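Local coordinates for protein dTDP-4-dehydrorhamnose reductase (Sulfolobus tokodaii, PDB 2GGS) that probably reduces dTDP-4-dehydrorhamnose in the making of dTDP-rhamnose, and binds the dinucleotide NADPH on a Rossmann-type fold, at residues A[104-109]-A[148-153]; A[182-187]-A[205-210]. One frame throughout, in Å; residues are numbered along the deposited sequence.

Contact 1 of 2, residues A[104-109]-A[148-153]; sequences HISTDY and IIRTSG. With NDP (NADPH dihydro-nicotinamide-adenine-dinucleotide phosphate), chain C.
Four backbone hydrogen bonds (Ile-149 N to His-104 O, Ser-106 N to Ile-149 O, Thr-151 N to Ser-106 O, Asp-108 N to Thr-151 O) pair segment 104-108 in parallel with 149-151. Ile-149 N lies 2.9 Å from His-104 O. Past the strands, a side-chain hydrogen bond and a water bridge continue the polar contact. Asp-108 CG sits between its own backbone N and carbonyl carbon (chi1 62°), and Ser-152 OG donates to Asp-108 OD2 at 2.7 Å from above the carboxylate plane. A water donates to Asp-108 OD1 and accepts from Gly-153 N, and Ser-248 is a further partner of OD2.

Apolar contact occupies the sheet face of Ile-105 and Ile-149, which lie side by side with Ile-105 CD1 4.1 Å from Ile-149 CB. On the other face Ser-106 CB meets Ile-148 CG2. The cofactor bears on the strand ends: NDP C6N is 3.1 Å from Ser-106 O, and NDP C5N is 3.1 Å from Thr-151 O, placing the nicotinamide ring at the C-terminal ends of these parallel strands, as in Rossmann folds.

Strands 101-107 and 147-151 belong to a beta-alpha-beta unit. Its helix 129-141 supplies Glu-138, bonded to Ser-106 OG and salt-bridged to Arg-150, while helix 186-199 packs on Ile-105 and Ile-149.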
ATOM      1  N   HIS A 104     -10.504  -1.044   0.016  1.00 15.08           N
ATOM      2  CA  HIS A 104      -9.649  -0.155   0.773  1.00 13.99           C
ATOM      3  C   HIS A 104      -8.279  -0.839   0.941  1.00 13.98           C
ATOM      4  O   HIS A 104      -8.214  -2.016   1.291  1.00 14.42           O
ATOM      5  CB  HIS A 104     -10.252   0.123   2.165  1.00 13.66           C
ATOM      6  CG  HIS A 104      -9.288   0.806   3.073  1.00 15.64           C
ATOM      7  ND1 HIS A 104      -8.866   2.102   2.840  1.00 14.68           N
ATOM      8  CD2 HIS A 104      -8.593   0.368   4.154  1.00 13.64           C
ATOM      9  CE1 HIS A 104      -7.957   2.430   3.736  1.00 12.57           C
ATOM     10  NE2 HIS A 104      -7.788   1.407   4.563  1.00 13.08           N
ATOM     11  N   ILE A 105      -7.202  -0.093   0.726  1.00 12.94           N
ATOM     12  CA  ILE A 105      -5.868  -0.696   0.816  1.00 12.96           C
ATOM     13  C   ILE A 105      -5.261  -0.428   2.182  1.00 13.86           C
ATOM     14  O   ILE A 105      -5.272   0.703   2.679  1.00 14.08           O
ATOM     15  CB  ILE A 105      -4.933  -0.184  -0.314  1.00 12.69           C
ATOM     16  CG1 ILE A 105      -5.597  -0.308  -1.712  1.00 12.85           C
ATOM     17  CG2 ILE A 105      -3.568  -0.937  -0.227  1.00 13.37           C
ATOM     18  CD1 ILE A 105      -6.074  -1.716  -2.101  1.00 14.20           C
ATOM     19  N   SER A 106      -4.740  -1.481   2.825  1.00 13.18           N
ATOM     20  CA  SER A 106      -4.156  -1.341   4.136  1.00 12.01           C
ATOM     21  C   SER A 106      -2.734  -1.929   4.191  1.00 12.18           C
ATOM     22  O   SER A 106      -2.108  -2.174   3.150  1.00 13.65           O
ATOM     23  CB  SER A 106      -5.082  -1.918   5.219  1.00 14.11           C
ATOM     24  OG  SER A 106      -4.658  -1.579   6.545  1.00 13.47           O
ATOM     25  N   THR A 107      -2.221  -2.090   5.405  1.00 13.04           N
ATOM     26  CA  THR A 107      -0.773  -2.293   5.613  1.00 14.27           C
ATOM     27  C   THR A 107      -0.443  -3.375   6.641  1.00 13.92           C
ATOM     28  O   THR A 107      -1.140  -3.549   7.641  1.00 13.63           O
ATOM     29  CB  THR A 107      -0.069  -0.941   6.003  1.00 13.45           C
ATOM     30  OG1 THR A 107       1.337  -1.157   6.227  1.00 15.06           O
ATOM     31  CG2 THR A 107      -0.710  -0.328   7.265  1.00 15.29           C
ATOM     32  N   ASP A 108       0.694  -4.039   6.412  1.00 13.17           N
ATOM     33  CA  ASP A 108       1.302  -4.949   7.359  1.00 14.28           C
ATOM     34  C   ASP A 108       1.761  -4.274   8.660  1.00 14.37           C
ATOM     35  O   ASP A 108       1.915  -4.937   9.679  1.00 15.89           O
ATOM     36  CB  ASP A 108       2.467  -5.707   6.668  1.00 13.71           C
ATOM     37  CG  ASP A 108       3.594  -4.800   6.193  1.00 16.37           C
ATOM     38  OD1 ASP A 108       3.353  -3.615   5.838  1.00 15.80           O
ATOM     39  OD2 ASP A 108       4.749  -5.292   6.143  1.00 17.83           O
ATOM     40  N   TYR A 109       1.951  -2.931   8.637  1.00 14.48           N
ATOM     41  CA  TYR A 109       2.322  -2.202   9.859  1.00 14.66           C
ATOM     42  C   TYR A 109       1.160  -2.049  10.860  1.00 14.91           C
ATOM     43  O   TYR A 109       1.337  -1.475  11.917  1.00 15.34           O
ATOM     44  CB  TYR A 109       2.948  -0.816   9.537  1.00 15.70           C
ATOM     45  CG  TYR A 109       4.374  -0.887   9.044  1.00 17.50           C
ATOM     46  CD1 TYR A 109       4.918  -2.108   8.547  1.00 16.35           C
ATOM     47  CD2 TYR A 109       5.208   0.235   9.089  1.00 18.57           C
ATOM     48  CE1 TYR A 109       6.242  -2.179   8.098  1.00 18.64           C
ATOM     49  CE2 TYR A 109       6.543   0.169   8.623  1.00 19.52           C
ATOM     50  CZ  TYR A 109       7.041  -1.042   8.133  1.00 18.99           C
ATOM     51  OH  TYR A 109       8.344  -1.144   7.662  1.00 18.97           O
ATOM     52  N   ILE A 148     -11.103  -5.066   2.394  1.00 15.83           N
ATOM     53  CA  ILE A 148      -9.848  -4.473   2.892  1.00 15.06           C
ATOM     54  C   ILE A 148      -8.753  -5.405   2.373  1.00 15.36           C
ATOM     55  O   ILE A 148      -8.779  -6.624   2.624  1.00 15.76           O
ATOM     56  CB  ILE A 148      -9.775  -4.391   4.433  1.00 14.27           C
ATOM     57  CG1 ILE A 148     -10.736  -3.310   4.966  1.00 16.51           C
ATOM     58  CG2 ILE A 148      -8.330  -4.125   4.905  1.00 14.96           C
ATOM     59  CD1 ILE A 148     -11.106  -3.504   6.424  1.00 18.86           C
ATOM     60  N   ILE A 149      -7.801  -4.823   1.651  1.00 14.93           N
ATOM     61  CA  ILE A 149      -6.645  -5.580   1.162  1.00 15.33           C
ATOM     62  C   ILE A 149      -5.422  -5.127   1.939  1.00 15.65           C
ATOM     63  O   ILE A 149      -5.015  -3.979   1.798  1.00 14.24           O
ATOM     64  CB  ILE A 149      -6.415  -5.353  -0.349  1.00 14.16           C
ATOM     65  CG1 ILE A 149      -7.631  -5.744  -1.210  1.00 15.39           C
ATOM     66  CG2 ILE A 149      -5.167  -6.124  -0.789  1.00 16.12           C
ATOM     67  CD1 ILE A 149      -7.396  -5.526  -2.701  1.00 15.74           C
ATOM     68  N   ARG A 150      -4.839  -6.011   2.767  1.00 14.83           N
ATOM     69  CA  ARG A 150      -3.608  -5.619   3.473  1.00 13.94           C
ATOM     70  C   ARG A 150      -2.422  -6.043   2.609  1.00 14.42           C
ATOM     71  O   ARG A 150      -2.387  -7.145   2.077  1.00 14.74           O
ATOM     72  CB  ARG A 150      -3.479  -6.282   4.826  1.00 15.57           C
ATOM     73  CG  ARG A 150      -4.633  -5.990   5.786  1.00 13.06           C
ATOM     74  CD  ARG A 150      -4.184  -6.229   7.243  1.00 16.37           C
ATOM     75  NE  ARG A 150      -5.243  -5.991   8.226  1.00 14.44           N
ATOM     76  CZ  ARG A 150      -5.886  -6.965   8.881  1.00 17.49           C
ATOM     77  NH1 ARG A 150      -5.600  -8.258   8.647  1.00 16.00           N
ATOM     78  NH2 ARG A 150      -6.824  -6.651   9.762  1.00 16.24           N
ATOM     79  N   THR A 151      -1.440  -5.167   2.511  1.00 13.46           N
ATOM     80  CA  THR A 151      -0.247  -5.458   1.690  1.00 13.14           C
ATOM     81  C   THR A 151       1.004  -4.965   2.426  1.00 12.12           C
ATOM     82  O   THR A 151       0.909  -4.364   3.517  1.00 13.66           O
ATOM     83  CB  THR A 151      -0.408  -4.913   0.268  1.00 13.95           C
ATOM     84  OG1 THR A 151       0.596  -5.441  -0.613  1.00 15.55           O
ATOM     85  CG2 THR A 151      -0.348  -3.410   0.254  1.00 12.43           C
ATOM     86  N   SER A 152       2.162  -5.214   1.831  1.00 10.52           N
ATOM     87  CA  SER A 152       3.439  -4.997   2.511  1.00 12.32           C
ATOM     88  C   SER A 152       4.459  -4.461   1.511  1.00 12.61           C
ATOM     89  O   SER A 152       4.590  -5.006   0.427  1.00 13.69           O
ATOM     90  CB  SER A 152       3.929  -6.325   3.099  1.00 12.79           C
ATOM     91  OG  SER A 152       5.230  -6.221   3.624  1.00 15.31           O
ATOM     92  N   GLY A 153       5.203  -3.420   1.893  1.00 12.31           N
ATOM     93  CA  GLY A 153       6.422  -3.070   1.165  1.00 13.23           C
ATOM     94  C   GLY A 153       6.222  -2.815  -0.315  1.00 12.74           C
ATOM     95  O   GLY A 153       7.040  -3.200  -1.145  1.00 15.76           O
TER
HETATM   96  PA  NDP C 900       2.312   6.535  -2.344  1.00 16.18           P
HETATM   97  O1A NDP C 900       3.003   7.255  -1.261  1.00 18.45           O
HETATM   98  O2A NDP C 900       3.148   6.309  -3.547  1.00 14.52           O
HETATM   99  O5B NDP C 900       0.991   7.275  -2.794  1.00 16.20           O
HETATM  100  C5B NDP C 900       0.193   7.968  -1.851  1.00 14.63           C
HETATM  101  C4B NDP C 900      -0.983   8.493  -2.633  1.00 16.80           C
HETATM  102  O4B NDP C 900      -1.892   9.074  -1.694  1.00 15.43           O
HETATM  103  C3B NDP C 900      -0.601   9.527  -3.680  1.00 15.07           C
HETATM  104  O3B NDP C 900      -1.357   9.290  -4.836  1.00 17.01           O
HETATM  105  C2B NDP C 900      -1.056  10.827  -3.004  1.00 16.25           C
HETATM  106  O2B NDP C 900      -1.403  11.745  -3.997  1.00 15.10           O
HETATM  107  C1B NDP C 900      -2.280  10.319  -2.255  1.00 16.41           C
HETATM  108  N9A NDP C 900      -2.661  11.237  -1.177  1.00 15.99           N
HETATM  109  C8A NDP C 900      -1.987  11.472  -0.017  1.00 15.65           C
HETATM  110  N7A NDP C 900      -2.672  12.415   0.692  1.00 16.59           N
HETATM  111  C5A NDP C 900      -3.755  12.760  -0.025  1.00 15.10           C
HETATM  112  C6A NDP C 900      -4.787  13.678   0.203  1.00 17.77           C
HETATM  113  N6A NDP C 900      -4.749  14.500   1.289  1.00 16.86           N
HETATM  114  N1A NDP C 900      -5.737  13.797  -0.775  1.00 15.73           N
HETATM  115  C2A NDP C 900      -5.738  13.051  -1.947  1.00 17.19           C
HETATM  116  N3A NDP C 900      -4.711  12.165  -2.168  1.00 14.13           N
HETATM  117  C4A NDP C 900      -3.751  12.041  -1.223  1.00 15.89           C
HETATM  118  O3  NDP C 900       1.768   5.195  -1.609  1.00 14.66           O
HETATM  119  PN  NDP C 900       1.721   3.696  -2.226  1.00 14.39           P
HETATM  120  O1N NDP C 900       1.229   3.632  -3.584  1.00 13.68           O
HETATM  121  O2N NDP C 900       3.053   3.161  -1.863  1.00 13.49           O
HETATM  122  O5D NDP C 900       0.683   3.038  -1.202  1.00 14.43           O
HETATM  123  C5D NDP C 900      -0.630   2.693  -1.631  1.00 14.92           C
HETATM  124  C4D NDP C 900      -1.469   2.151  -0.481  1.00 15.81           C
HETATM  125  O4D NDP C 900      -0.835   0.999   0.022  1.00 16.04           O
HETATM  126  C3D NDP C 900      -1.623   3.107   0.700  1.00 16.27           C
HETATM  127  O3D NDP C 900      -2.897   2.820   1.212  1.00 16.77           O
HETATM  128  C2D NDP C 900      -0.561   2.659   1.673  1.00 15.08           C
HETATM  129  O2D NDP C 900      -0.906   3.038   2.995  1.00 16.63           O
HETATM  130  C1D NDP C 900      -0.626   1.131   1.430  1.00 16.94           C
HETATM  131  N1N NDP C 900       0.631   0.487   1.831  1.00 21.41           N
HETATM  132  C2N NDP C 900       1.801   1.031   1.373  1.00 30.72           C
HETATM  133  C3N NDP C 900       3.017   0.385   1.539  1.00 33.95           C
HETATM  134  C7N NDP C 900       4.258   1.029   1.012  1.00 33.79           C
HETATM  135  O7N NDP C 900       5.509   0.497   1.383  1.00 38.93           O
HETATM  136  N7N NDP C 900       4.167   2.095   0.220  1.00 39.81           N
HETATM  137  C4N NDP C 900       3.090  -0.952   2.255  1.00 33.29           C
HETATM  138  C5N NDP C 900       1.757  -1.457   2.756  1.00 25.34           C
HETATM  139  C6N NDP C 900       0.596  -0.716   2.506  1.00 27.87           C
HETATM  140  P2B NDP C 900      -0.410  13.007  -4.415  1.00 16.67           P
HETATM  141  O1X NDP C 900      -0.950  13.388  -5.734  1.00 15.90           O
HETATM  142  O2X NDP C 900       1.001  12.524  -4.449  1.00 16.79           O
HETATM  143  O3X NDP C 900      -0.522  14.139  -3.363  1.00 20.95           O
HETATM  144  O   HOH W   1       5.136  -2.189   4.531  1.00 22.27           O

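Contact 2 of 2, residues A[182-187]-A[205-210]; sequences SPISAR and IHVAGE
Ile-184 and Gly-209 meet where the loop leading into helix 186-199 touches the chain leaving strand 203-206, and the isoleucine side chain can be traced across the meeting. Its CB lies 4.0 Å from Gly-209 N. From there CG1 stands anti to the backbone N (chi1 -174°), and with chi2 extended (170°) CD1 comes to lie against Ala-208 and Val-207. That terminal methyl is 4.1 Å from Ala-208 CA and also lies beside Val-207 CG1 and the Val-207 carbonyl oxygen. The other branch, CG2, packs against Thr-151 of the adjoining strand, and Leu-189 of helix 186-199 also touches the side chain.

Beside this apolar patch the backbones hold each other. Gly-209 N donates to Ser-182 O at 2.8 Å, and Gly-209 CA makes a CA-H...O contact of 3.4 Å with Pro-183 O. Gly-209 has no side chain, and Pro-183 O lies where a CB would point. Ala-208 CB rests 3.4 Å from Ser-182 OG, a hydroxyl bonded to Leu-250 N.

The contact thus combines one direct hydrogen bond with a water bridge, in which the water donates to Pro-183 O and accepts from Glu-210 N. Backbone groups carry the polar bonding, with Ile-184 and Val-207 adding an apolar contact and no charge pair between the segments; Val-207 O and Ala-208 N have partners outside them, in Thr-151 and Ser-252.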
ATOM      1  N   SER A 182       7.118  -8.536   3.532  1.00 15.84           N
ATOM      2  CA  SER A 182       6.688  -9.247   2.346  1.00 17.56           C
ATOM      3  C   SER A 182       6.501  -8.311   1.112  1.00 15.98           C
ATOM      4  O   SER A 182       5.384  -8.115   0.636  1.00 14.87           O
ATOM      5  CB  SER A 182       5.389 -10.041   2.635  1.00 18.47           C
ATOM      6  OG  SER A 182       4.488  -9.247   3.329  1.00 28.66           O
ATOM      7  N   PRO A 183       7.614  -7.791   0.580  1.00 16.25           N
ATOM      8  CA  PRO A 183       7.519  -6.733  -0.431  1.00 15.99           C
ATOM      9  C   PRO A 183       6.860  -7.236  -1.721  1.00 16.36           C
ATOM     10  O   PRO A 183       7.154  -8.348  -2.185  1.00 17.44           O
ATOM     11  CB  PRO A 183       8.986  -6.355  -0.681  1.00 16.67           C
ATOM     12  CG  PRO A 183       9.773  -7.621  -0.286  1.00 15.50           C
ATOM     13  CD  PRO A 183       9.019  -8.119   0.914  1.00 15.37           C
ATOM     14  N   ILE A 184       5.966  -6.433  -2.292  1.00 14.03           N
ATOM     15  CA  ILE A 184       5.332  -6.720  -3.561  1.00 14.55           C
ATOM     16  C   ILE A 184       5.524  -5.513  -4.462  1.00 14.55           C
ATOM     17  O   ILE A 184       5.448  -4.362  -3.985  1.00 14.10           O
ATOM     18  CB  ILE A 184       3.809  -7.060  -3.337  1.00 15.44           C
ATOM     19  CG1 ILE A 184       3.094  -7.528  -4.627  1.00 14.54           C
ATOM     20  CG2 ILE A 184       3.060  -5.846  -2.594  1.00 13.48           C
ATOM     21  CD1 ILE A 184       1.693  -8.073  -4.351  1.00 15.40           C
ATOM     22  N   SER A 185       5.795  -5.734  -5.743  1.00 13.66           N
ATOM     23  CA  SER A 185       5.872  -4.601  -6.683  1.00 13.09           C
ATOM     24  C   SER A 185       4.510  -3.983  -6.858  1.00 12.71           C
ATOM     25  O   SER A 185       3.476  -4.664  -6.788  1.00 12.44           O
ATOM     26  CB  SER A 185       6.407  -4.986  -8.052  1.00 14.01           C
ATOM     27  OG  SER A 185       5.556  -5.940  -8.662  1.00 14.15           O
ATOM     28  N   ALA A 186       4.487  -2.664  -7.076  1.00 12.65           N
ATOM     29  CA  ALA A 186       3.199  -2.067  -7.382  1.00 13.14           C
ATOM     30  C   ALA A 186       2.465  -2.746  -8.522  1.00 13.02           C
ATOM     31  O   ALA A 186       1.247  -2.882  -8.450  1.00 13.80           O
ATOM     32  CB  ALA A 186       3.363  -0.543  -7.663  1.00 13.45           C
ATOM     33  N   ARG A 187       3.177  -3.143  -9.596  1.00 13.76           N
ATOM     34  CA  ARG A 187       2.526  -3.759 -10.752  1.00 14.07           C
ATOM     35  C   ARG A 187       1.901  -5.131 -10.429  1.00 14.58           C
ATOM     36  O   ARG A 187       0.821  -5.437 -10.923  1.00 14.65           O
ATOM     37  CB  ARG A 187       3.469  -3.845 -11.953  1.00 14.44           C
ATOM     38  CG  ARG A 187       4.654  -4.792 -11.739  1.00 12.20           C
ATOM     39  CD  ARG A 187       5.458  -4.789 -13.038  1.00 16.01           C
ATOM     40  NE  ARG A 187       6.481  -5.821 -13.001  1.00 17.98           N
ATOM     41  CZ  ARG A 187       7.091  -6.305 -14.085  1.00 23.60           C
ATOM     42  NH1 ARG A 187       6.798  -5.846 -15.298  1.00 22.86           N
ATOM     43  NH2 ARG A 187       8.011  -7.252 -13.948  1.00 24.82           N
ATOM     44  N   ILE A 205      -8.493  -9.393   3.021  1.00 16.20           N
ATOM     45  CA  ILE A 205      -7.642 -10.325   2.249  1.00 16.88           C
ATOM     46  C   ILE A 205      -6.219  -9.793   2.260  1.00 16.42           C
ATOM     47  O   ILE A 205      -6.025  -8.587   2.133  1.00 15.89           O
ATOM     48  CB  ILE A 205      -8.166 -10.610   0.808  1.00 17.25           C
ATOM     49  CG1 ILE A 205      -7.397 -11.747   0.096  1.00 18.83           C
ATOM     50  CG2 ILE A 205      -8.096  -9.344  -0.077  1.00 15.44           C
ATOM     51  CD1 ILE A 205      -8.048 -12.146  -1.248  1.00 21.04           C
ATOM     52  N   HIS A 206      -5.257 -10.683   2.473  1.00 15.19           N
ATOM     53  CA  HIS A 206      -3.831 -10.317   2.405  1.00 14.47           C
ATOM     54  C   HIS A 206      -3.291 -10.583   1.030  1.00 14.83           C
ATOM     55  O   HIS A 206      -3.397 -11.715   0.519  1.00 14.59           O
ATOM     56  CB  HIS A 206      -2.997 -11.094   3.426  1.00 14.92           C
ATOM     57  CG  HIS A 206      -3.240 -10.668   4.835  1.00 14.43           C
ATOM     58  ND1 HIS A 206      -2.630 -11.266   5.911  1.00 15.94           N
ATOM     59  CD2 HIS A 206      -4.045  -9.697   5.344  1.00 15.50           C
ATOM     60  CE1 HIS A 206      -3.039 -10.673   7.027  1.00 14.83           C
ATOM     61  NE2 HIS A 206      -3.864  -9.691   6.702  1.00 14.79           N
ATOM     62  N   VAL A 207      -2.689  -9.573   0.413  1.00 14.18           N
ATOM     63  CA  VAL A 207      -2.047  -9.755  -0.894  1.00 14.24           C
ATOM     64  C   VAL A 207      -0.644  -9.109  -0.807  1.00 15.04           C
ATOM     65  O   VAL A 207      -0.510  -7.895  -0.925  1.00 15.29           O
ATOM     66  CB  VAL A 207      -2.863  -9.139  -2.075  1.00 14.08           C
ATOM     67  CG1 VAL A 207      -2.193  -9.432  -3.393  1.00 14.32           C
ATOM     68  CG2 VAL A 207      -4.316  -9.641  -2.107  1.00 15.25           C
ATOM     69  N   ALA A 208       0.398  -9.920  -0.587  1.00 14.27           N
ATOM     70  CA  ALA A 208       1.770  -9.417  -0.503  1.00 14.88           C
ATOM     71  C   ALA A 208       2.782 -10.468  -0.972  1.00 15.99           C
ATOM     72  O   ALA A 208       2.381 -11.533  -1.463  1.00 17.10           O
ATOM     73  CB  ALA A 208       2.092  -8.958   0.915  1.00 14.77           C
ATOM     74  N   GLY A 209       4.062 -10.146  -0.839  1.00 15.51           N
ATOM     75  CA  GLY A 209       5.136 -10.950  -1.434  1.00 16.00           C
ATOM     76  C   GLY A 209       5.583 -12.078  -0.516  1.00 16.06           C
ATOM     77  O   GLY A 209       4.939 -12.390   0.444  1.00 16.74           O
ATOM     78  N   GLU A 210       6.708 -12.697  -0.850  1.00 17.00           N
ATOM     79  CA  GLU A 210       7.283 -13.743  -0.002  1.00 18.50           C
ATOM     80  C   GLU A 210       8.043 -13.083   1.146  1.00 18.11           C
ATOM     81  O   GLU A 210       8.639 -12.002   0.982  1.00 17.87           O
ATOM     82  CB  GLU A 210       8.247 -14.602  -0.839  1.00 19.43           C
ATOM     83  CG  GLU A 210       7.612 -15.313  -2.007  1.00 26.13           C
ATOM     84  CD  GLU A 210       7.252 -16.753  -1.665  1.00 32.23           C
ATOM     85  OE1 GLU A 210       6.646 -17.418  -2.524  1.00 36.64           O
ATOM     86  OE2 GLU A 210       7.541 -17.205  -0.530  1.00 36.54           O
TER
HETATM   87  O   HOH W   2       8.043 -10.782  -2.994  1.00 19.14           O

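Overall arrangement
From the N terminus, strand 101-107 comes first, and contact 1 closes the crossover through helix 129-141 when strand 147-151 pairs with it. The chain then runs through helix 160-169 to 182-187, enters helix 186-199 and strand 203-206, and contact 2 closes this shorter excursion at 205-210. The two closures follow in series, neither nested nor crossed, with centres about 9 Å apart. They meet because strands 147-151 and 203-206 are neighbours in the parallel sheet: Thr-151 OG1 lies 2.7 Å from Val-207 O. Together they tie strands 101-107 and 147-151, beside the cofactor, to 203-206, one of the two outermost strands, and to the start of helix 186-199.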